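Racemase, putative (Roseobacter denitrificans, PDB 3TCS) binds magnesium in an enolase-superfamily TIM barrel and may act as a hydro-lyase or racemase, here holding D-alanine at the metal. Local coordinates at residues L203-S208 / G255-C260; F227-E232 / I276-I281. One frame throughout, in Å; residues are numbered along the deposited sequence.

Contact 1: L203-S208 / G255-C260; sequences LIDANS and GGEQDC. With MG (magnesium ion), chain J; DAL (D-alanine), chain L.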
ATOM      1  N   LEU B 203     -20.409   6.325 -21.214  1.00  7.97           N
ATOM      2  CA  LEU B 203     -19.130   5.882 -20.681  1.00  7.34           C
ATOM      3  C   LEU B 203     -19.279   4.450 -20.186  1.00  6.79           C
ATOM      4  O   LEU B 203     -20.388   3.996 -19.906  1.00  6.39           O
ATOM      5  CB  LEU B 203     -18.725   6.752 -19.489  1.00  6.94           C
ATOM      6  CG  LEU B 203     -18.569   8.266 -19.652  1.00 10.35           C
ATOM      7  CD1 LEU B 203     -19.924   8.931 -19.915  1.00 12.23           C
ATOM      8  CD2 LEU B 203     -17.948   8.821 -18.380  1.00  9.81           C
ATOM      9  N   ILE B 204     -18.172   3.734 -20.075  1.00  6.71           N
ATOM     10  CA  ILE B 204     -18.242   2.376 -19.559  1.00  8.52           C
ATOM     11  C   ILE B 204     -16.986   2.122 -18.726  1.00  9.11           C
ATOM     12  O   ILE B 204     -15.948   2.743 -18.953  1.00  9.65           O
ATOM     13  CB  ILE B 204     -18.396   1.343 -20.704  1.00  7.90           C
ATOM     14  CG1 ILE B 204     -19.038   0.066 -20.156  1.00  8.53           C
ATOM     15  CG2 ILE B 204     -17.044   1.046 -21.337  1.00  9.70           C
ATOM     16  CD1 ILE B 204     -19.633  -0.839 -21.228  1.00  7.57           C
ATOM     17  N   ASP B 205     -17.093   1.229 -17.746  1.00  7.53           N
ATOM     18  CA  ASP B 205     -15.976   0.925 -16.851  1.00  6.58           C
ATOM     19  C   ASP B 205     -15.857  -0.591 -16.745  1.00  8.09           C
ATOM     20  O   ASP B 205     -16.824  -1.260 -16.386  1.00  8.13           O
ATOM     21  CB  ASP B 205     -16.265   1.518 -15.465  1.00  8.44           C
ATOM     22  CG  ASP B 205     -15.029   1.609 -14.587  1.00  9.13           C
ATOM     23  OD1 ASP B 205     -14.127   0.754 -14.719  1.00  8.59           O
ATOM     24  OD2 ASP B 205     -14.978   2.540 -13.752  1.00  9.17           O
ATOM     25  N   ALA B 206     -14.683  -1.135 -17.050  1.00  8.06           N
ATOM     26  CA  ALA B 206     -14.488  -2.587 -16.999  1.00  8.58           C
ATOM     27  C   ALA B 206     -13.823  -3.078 -15.715  1.00  8.78           C
ATOM     28  O   ALA B 206     -13.627  -4.279 -15.526  1.00 10.13           O
ATOM     29  CB  ALA B 206     -13.676  -3.041 -18.208  1.00  9.92           C
ATOM     30  N   ASN B 207     -13.471  -2.140 -14.845  1.00  8.67           N
ATOM     31  CA  ASN B 207     -12.835  -2.450 -13.569  1.00  9.80           C
ATOM     32  C   ASN B 207     -11.795  -3.573 -13.597  1.00 10.42           C
ATOM     33  O   ASN B 207     -11.928  -4.569 -12.888  1.00  9.41           O
ATOM     34  CB  ASN B 207     -13.917  -2.747 -12.521  1.00 10.65           C
ATOM     35  CG  ASN B 207     -14.711  -1.501 -12.138  1.00 13.76           C
ATOM     36  OD1 ASN B 207     -14.217  -0.628 -11.413  1.00 14.68           O
ATOM     37  ND2 ASN B 207     -15.937  -1.403 -12.640  1.00  9.14           N
ATOM     38  N   SER B 208     -10.767  -3.399 -14.428  1.00 10.90           N
ATOM     39  CA  SER B 208      -9.655  -4.349 -14.548  1.00 11.66           C
ATOM     40  C   SER B 208      -9.990  -5.761 -15.023  1.00 12.30           C
ATOM     41  O   SER B 208      -9.242  -6.700 -14.758  1.00 12.92           O
ATOM     42  CB  SER B 208      -8.921  -4.453 -13.205  1.00 12.81           C
ATOM     43  OG  SER B 208      -8.285  -3.235 -12.859  1.00 13.36           O
ATOM     44  N   GLY B 255      -8.154   5.831 -16.440  1.00 11.10           N
ATOM     45  CA  GLY B 255      -7.821   5.015 -15.284  1.00 10.32           C
ATOM     46  C   GLY B 255      -7.031   5.762 -14.227  1.00 10.21           C
ATOM     47  O   GLY B 255      -6.694   6.935 -14.409  1.00  8.08           O
ATOM     48  N   GLY B 256      -6.760   5.077 -13.116  1.00  9.49           N
ATOM     49  CA  GLY B 256      -5.979   5.659 -12.039  1.00  9.45           C
ATOM     50  C   GLY B 256      -6.642   5.721 -10.676  1.00  9.29           C
ATOM     51  O   GLY B 256      -5.983   6.063  -9.697  1.00  8.33           O
ATOM     52  N   GLU B 257      -7.918   5.358 -10.581  1.00  7.42           N
ATOM     53  CA  GLU B 257      -8.607   5.469  -9.296  1.00  9.66           C
ATOM     54  C   GLU B 257      -7.988   4.725  -8.112  1.00  9.77           C
ATOM     55  O   GLU B 257      -8.096   5.195  -6.978  1.00 11.22           O
ATOM     56  CB  GLU B 257     -10.083   5.086  -9.435  1.00  8.35           C
ATOM     57  CG  GLU B 257     -10.346   3.616  -9.666  1.00 11.61           C
ATOM     58  CD  GLU B 257     -11.792   3.364 -10.027  1.00 13.32           C
ATOM     59  OE1 GLU B 257     -12.258   3.960 -11.019  1.00 11.06           O
ATOM     60  OE2 GLU B 257     -12.459   2.580  -9.320  1.00 13.76           O
ATOM     61  N   GLN B 258      -7.345   3.585  -8.358  1.00  9.78           N
ATOM     62  CA  GLN B 258      -6.717   2.830  -7.267  1.00 11.40           C
ATOM     63  C   GLN B 258      -5.254   3.195  -7.043  1.00 12.08           C
ATOM     64  O   GLN B 258      -4.595   2.627  -6.169  1.00 12.52           O
ATOM     65  CB  GLN B 258      -6.779   1.325  -7.520  1.00 11.33           C
ATOM     66  CG  GLN B 258      -8.133   0.681  -7.319  1.00 12.46           C
ATOM     67  CD  GLN B 258      -8.987   0.694  -8.573  1.00 14.41           C
ATOM     68  OE1 GLN B 258      -8.486   0.863  -9.685  1.00 14.20           O
ATOM     69  NE2 GLN B 258     -10.282   0.492  -8.398  1.00 11.23           N
ATOM     70  N   ASP B 259      -4.733   4.128  -7.828  1.00 10.57           N
ATOM     71  CA  ASP B 259      -3.338   4.515  -7.670  1.00 11.44           C
ATOM     72  C   ASP B 259      -3.146   5.573  -6.593  1.00 10.25           C
ATOM     73  O   ASP B 259      -3.658   6.685  -6.701  1.00  9.11           O
ATOM     74  CB  ASP B 259      -2.787   4.980  -9.013  1.00 11.30           C
ATOM     75  CG  ASP B 259      -2.638   3.833  -9.988  1.00 15.23           C
ATOM     76  OD1 ASP B 259      -1.645   3.082  -9.865  1.00 17.71           O
ATOM     77  OD2 ASP B 259      -3.524   3.655 -10.856  1.00 16.11           O
ATOM     78  N   CYS B 260      -2.410   5.209  -5.545  1.00 11.02           N
ATOM     79  CA  CYS B 260      -2.154   6.117  -4.428  1.00 11.82           C
ATOM     80  C   CYS B 260      -0.673   6.457  -4.297  1.00 12.76           C
ATOM     81  O   CYS B 260      -0.281   7.199  -3.395  1.00 12.23           O
ATOM     82  CB  CYS B 260      -2.634   5.481  -3.120  1.00 12.29           C
ATOM     83  SG  CYS B 260      -1.727   3.981  -2.657  1.00 16.50           S
TER
HETATM   84 MG    MG J 368     -13.645   3.272 -12.347  1.00 10.98          MG
HETATM   85  N   DAL L 370     -15.253   4.778 -11.478  1.00 11.02           N
HETATM   86  CA  DAL L 370     -16.103   3.698 -10.945  1.00 13.70           C
HETATM   87  CB  DAL L 370     -17.037   4.235  -9.870  1.00  9.29           C
HETATM   88  C   DAL L 370     -15.246   2.629 -10.355  1.00 13.37           C
HETATM   89  O   DAL L 370     -14.453   2.059 -11.032  1.00 20.29           O
HETATM   90  O   HOH W   1     -12.460   1.600 -12.805  1.00 10.81           O
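The carboxylates of Asp205 and Glu257 meet at a magnesium ion, each with one oxygen on it. Asp205 OD2 sits 2.1 Å from the magnesium and Glu257 OE1 2.0 Å, on opposite sides in a nearly straight line, so two like charges 4.1 Å apart share the cation. Asp205 reaches the ion because its side chain swings away from its own backbone N (chi1 -164°). Its other oxygen is tied back: OD1 accepts Asn207 N at 3.0 Å, on the anti side and 26° out of the carboxylate plane, closing an Asx turn, and water 1, itself a magnesium ligand, lies 2.7 Å from OD1, placed to donate to it. Glu257 reaches in on an extended chain, and its OE2 forms a salt bridge with Lys94 of the second subunit. The Asn207 amide lies beside the D-alanine O, the same atom that binds the magnesium; replacing it with alanine is likely to open a gap there and give the ligand room to shift. Strand 201-205 runs between strands 165-169 and 229-231, with backbone bonds to both, whereas Glu257 rides on a type I turn, Gly256 to Asp259, in the loop from strand 252-255 to helix 262-270.

Contact 2: F227-E232 / I276-I281; sequences FCHFEE and IVQPDI. With MG (magnesium ion), chain J; DAL (D-alanine), chain L.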
ATOM      1  N   PHE B 227     -19.577   5.421 -27.893  1.00 10.88           N
ATOM      2  CA  PHE B 227     -19.173   5.659 -26.503  1.00 10.73           C
ATOM      3  C   PHE B 227     -17.919   6.530 -26.565  1.00 11.36           C
ATOM      4  O   PHE B 227     -17.159   6.450 -27.524  1.00 12.26           O
ATOM      5  CB  PHE B 227     -18.850   4.345 -25.779  1.00  8.57           C
ATOM      6  CG  PHE B 227     -20.049   3.665 -25.180  1.00  9.47           C
ATOM      7  CD1 PHE B 227     -21.106   3.244 -25.982  1.00 10.75           C
ATOM      8  CD2 PHE B 227     -20.108   3.418 -23.810  1.00  9.69           C
ATOM      9  CE1 PHE B 227     -22.206   2.582 -25.427  1.00  9.93           C
ATOM     10  CE2 PHE B 227     -21.197   2.761 -23.244  1.00  8.80           C
ATOM     11  CZ  PHE B 227     -22.251   2.341 -24.057  1.00 10.96           C
ATOM     12  N   CYS B 228     -17.686   7.344 -25.542  1.00 10.90           N
ATOM     13  CA  CYS B 228     -16.525   8.232 -25.563  1.00 11.35           C
ATOM     14  C   CYS B 228     -15.559   8.035 -24.403  1.00 10.81           C
ATOM     15  O   CYS B 228     -14.595   8.784 -24.275  1.00 11.08           O
ATOM     16  CB  CYS B 228     -16.999   9.682 -25.545  1.00 13.69           C
ATOM     17  SG  CYS B 228     -17.886  10.125 -24.024  1.00 22.67           S
ATOM     18  N   HIS B 229     -15.783   7.007 -23.591  1.00  9.47           N
ATOM     19  CA  HIS B 229     -14.956   6.803 -22.405  1.00  9.24           C
ATOM     20  C   HIS B 229     -14.898   5.313 -22.037  1.00  8.12           C
ATOM     21  O   HIS B 229     -15.921   4.707 -21.747  1.00  9.47           O
ATOM     22  CB  HIS B 229     -15.602   7.664 -21.306  1.00  9.15           C
ATOM     23  CG  HIS B 229     -14.968   7.567 -19.956  1.00 10.50           C
ATOM     24  ND1 HIS B 229     -14.462   8.670 -19.304  1.00 10.83           N
ATOM     25  CD2 HIS B 229     -14.904   6.546 -19.070  1.00 10.89           C
ATOM     26  CE1 HIS B 229     -14.125   8.336 -18.073  1.00 10.95           C
ATOM     27  NE2 HIS B 229     -14.385   7.053 -17.902  1.00 11.87           N
ATOM     28  N   PHE B 230     -13.699   4.733 -22.083  1.00  6.54           N
ATOM     29  CA  PHE B 230     -13.480   3.316 -21.769  1.00  6.87           C
ATOM     30  C   PHE B 230     -12.552   3.259 -20.556  1.00  8.08           C
ATOM     31  O   PHE B 230     -11.329   3.407 -20.675  1.00  7.56           O
ATOM     32  CB  PHE B 230     -12.846   2.616 -22.983  1.00  6.97           C
ATOM     33  CG  PHE B 230     -12.780   1.111 -22.872  1.00  7.26           C
ATOM     34  CD1 PHE B 230     -13.418   0.432 -21.837  1.00  8.68           C
ATOM     35  CD2 PHE B 230     -12.095   0.372 -23.831  1.00  9.14           C
ATOM     36  CE1 PHE B 230     -13.373  -0.964 -21.762  1.00  7.80           C
ATOM     37  CE2 PHE B 230     -12.042  -1.019 -23.770  1.00  6.32           C
ATOM     38  CZ  PHE B 230     -12.682  -1.690 -22.735  1.00  8.57           C
ATOM     39  N   GLU B 231     -13.142   3.028 -19.388  1.00  7.28           N
ATOM     40  CA  GLU B 231     -12.387   3.024 -18.142  1.00  7.85           C
ATOM     41  C   GLU B 231     -11.837   1.696 -17.638  1.00  8.37           C
ATOM     42  O   GLU B 231     -12.526   0.671 -17.648  1.00  9.90           O
ATOM     43  CB  GLU B 231     -13.247   3.657 -17.044  1.00  7.45           C
ATOM     44  CG  GLU B 231     -12.506   3.978 -15.755  1.00 10.98           C
ATOM     45  CD  GLU B 231     -13.337   4.854 -14.827  1.00 11.73           C
ATOM     46  OE1 GLU B 231     -14.160   5.638 -15.343  1.00 11.78           O
ATOM     47  OE2 GLU B 231     -13.155   4.777 -13.594  1.00  9.83           O
ATOM     48  N   GLU B 232     -10.583   1.749 -17.188  1.00  6.49           N
ATOM     49  CA  GLU B 232      -9.871   0.607 -16.615  1.00  8.08           C
ATOM     50  C   GLU B 232     -10.119  -0.699 -17.364  1.00  9.24           C
ATOM     51  O   GLU B 232     -10.639  -1.670 -16.806  1.00  7.97           O
ATOM     52  CB  GLU B 232     -10.274   0.461 -15.146  1.00  8.40           C
ATOM     53  CG  GLU B 232      -9.267  -0.276 -14.287  1.00  8.08           C
ATOM     54  CD  GLU B 232      -9.645  -0.241 -12.815  1.00 11.42           C
ATOM     55  OE1 GLU B 232      -9.829   0.872 -12.284  1.00 12.15           O
ATOM     56  OE2 GLU B 232      -9.757  -1.320 -12.194  1.00 12.06           O
ATOM     57  N   ILE B 276      -6.960   9.950 -20.092  1.00  8.21           N
ATOM     58  CA  ILE B 276      -7.550  10.764 -19.030  1.00  8.14           C
ATOM     59  C   ILE B 276      -7.160  10.135 -17.696  1.00  7.25           C
ATOM     60  O   ILE B 276      -7.270   8.920 -17.533  1.00  7.56           O
ATOM     61  CB  ILE B 276      -9.100  10.774 -19.130  1.00  8.08           C
ATOM     62  CG1 ILE B 276      -9.533  11.293 -20.506  1.00  8.44           C
ATOM     63  CG2 ILE B 276      -9.692  11.622 -18.005  1.00  6.92           C
ATOM     64  CD1 ILE B 276     -11.031  11.284 -20.734  1.00  8.98           C
ATOM     65  N   VAL B 277      -6.687  10.949 -16.756  1.00  8.31           N
ATOM     66  CA  VAL B 277      -6.295  10.439 -15.443  1.00  7.06           C
ATOM     67  C   VAL B 277      -7.473  10.574 -14.493  1.00  6.74           C
ATOM     68  O   VAL B 277      -8.222  11.550 -14.566  1.00  5.50           O
ATOM     69  CB  VAL B 277      -5.072  11.200 -14.888  1.00  8.84           C
ATOM     70  CG1 VAL B 277      -3.865  10.941 -15.783  1.00 10.79           C
ATOM     71  CG2 VAL B 277      -5.367  12.682 -14.816  1.00  9.45           C
ATOM     72  N   GLN B 278      -7.628   9.599 -13.602  1.00  5.28           N
ATOM     73  CA  GLN B 278      -8.754   9.578 -12.678  1.00  6.41           C
ATOM     74  C   GLN B 278      -8.421   9.324 -11.221  1.00  6.90           C
ATOM     75  O   GLN B 278      -8.828   8.316 -10.646  1.00  8.17           O
ATOM     76  CB  GLN B 278      -9.759   8.527 -13.138  1.00  6.50           C
ATOM     77  CG  GLN B 278     -10.250   8.743 -14.550  1.00  7.95           C
ATOM     78  CD  GLN B 278     -11.341   7.766 -14.914  1.00  9.94           C
ATOM     79  OE1 GLN B 278     -11.077   6.584 -15.150  1.00 13.21           O
ATOM     80  NE2 GLN B 278     -12.580   8.245 -14.939  1.00  9.37           N
ATOM     81  N   PRO B 279      -7.680  10.242 -10.597  1.00  7.66           N
ATOM     82  CA  PRO B 279      -7.336  10.048  -9.189  1.00  7.26           C
ATOM     83  C   PRO B 279      -8.578  10.147  -8.302  1.00  7.80           C
ATOM     84  O   PRO B 279      -9.555  10.808  -8.668  1.00  6.21           O
ATOM     85  CB  PRO B 279      -6.363  11.192  -8.919  1.00  8.19           C
ATOM     86  CG  PRO B 279      -6.902  12.289  -9.800  1.00  8.74           C
ATOM     87  CD  PRO B 279      -7.208  11.547 -11.089  1.00  7.17           C
ATOM     88  N   ASP B 280      -8.548   9.462  -7.162  1.00  6.24           N
ATOM     89  CA  ASP B 280      -9.630   9.555  -6.186  1.00  8.16           C
ATOM     90  C   ASP B 280      -8.958  10.371  -5.081  1.00  7.28           C
ATOM     91  O   ASP B 280      -7.951   9.952  -4.518  1.00  5.93           O
ATOM     92  CB  ASP B 280     -10.044   8.172  -5.664  1.00  8.08           C
ATOM     93  CG  ASP B 280     -11.111   8.256  -4.570  1.00 11.11           C
ATOM     94  OD1 ASP B 280     -10.781   8.700  -3.453  1.00  9.10           O
ATOM     95  OD2 ASP B 280     -12.279   7.889  -4.827  1.00  8.75           O
ATOM     96  N   ILE B 281      -9.502  11.549  -4.799  1.00  7.19           N
ATOM     97  CA  ILE B 281      -8.927  12.437  -3.799  1.00  8.31           C
ATOM     98  C   ILE B 281      -8.584  11.791  -2.462  1.00  9.30           C
ATOM     99  O   ILE B 281      -7.547  12.096  -1.863  1.00  8.76           O
ATOM    100  CB  ILE B 281      -9.864  13.636  -3.540  1.00  8.17           C
ATOM    101  CG1 ILE B 281      -9.925  14.512  -4.796  1.00  7.18           C
ATOM    102  CG2 ILE B 281      -9.383  14.435  -2.329  1.00  9.07           C
ATOM    103  CD1 ILE B 281     -11.017  15.563  -4.759  1.00  6.85           C
TER
HETATM  104 MG    MG J 368     -13.645   3.272 -12.347  1.00 10.98          MG
HETATM  105  N   DAL L 370     -15.253   4.778 -11.478  1.00 11.02           N
HETATM  106  CA  DAL L 370     -16.103   3.698 -10.945  1.00 13.70           C
HETATM  107  CB  DAL L 370     -17.037   4.235  -9.870  1.00  9.29           C
HETATM  108  C   DAL L 370     -15.246   2.629 -10.355  1.00 13.37           C
HETATM  109  O   DAL L 370     -14.453   2.059 -11.032  1.00 20.29           O
HETATM  110  O   HOH W   1     -12.460   1.600 -12.805  1.00 10.81           O
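Gln278 brings its amide up alongside the His229-Glu231 pair. It arrives at the edge of the imidazole, from the direction opposite to His229, with the two planes 69° apart; against the Glu231 carboxylate it is turned by 73°. The chain of Gln278 is extended beyond CG, which carries the amide across the width of a strand to get there.

Glu231 is the residue at the metal. Its OE2 binds the magnesium at 2.0 Å and lies 3.0 Å from the D-alanine N, which is bound to the same ion. The other oxygen, OE1, is gripped twice: His229 NE2 donates to it at 2.9 Å, almost straight at 172° and on the anti side of the carboxylate, and Lys167 adds a salt bridge. These bonds fix the rotation of the carboxylate. Both His229 (chi1 177°) and Glu231 have CG anti to the backbone N; two residues apart on strand 229-231, they project to the same side, and so the imidazole can reach the carboxylate. Further along, water 1 lies 2.8 Å from Glu232 OE1 and is placed to donate to it.

Strand 252-255 lies between strands 229-231 and 276-277, and its Thr254 touches His229, Glu231 and Ile276. Past Gln278, Asp280 OD2 is hydrogen-bonded to His307 ND1, a pairing that recalls the His-Asp dyad of mandelate racemase. Acidic ligands at strand ends round one magnesium fit the enolase-superfamily barrel.

Followed from the N terminus, the segments come in the order 203-208, 227-232, 255-260, 276-281, so the two contacts cross instead of nesting. Contact 1 closes a loop of 46 residues, and contact 2 opens within it and closes one of 43 beyond its end. Contact 1 steps over strand 229-231 and contact 2 over strand 252-255, and together they tie the ends of four successive parallel barrel strands, 201-205, 229-231, 252-255 and 276-277. They meet at the magnesium: Asp205, Glu231 and Glu257, with D-alanine N and O and water 1, make an octahedron in which Glu231 OE2 stands opposite the D-alanine O. A probable hydrogen bond of 2.5 Å from Ser208 OG to Glu232 OE2 joins them again.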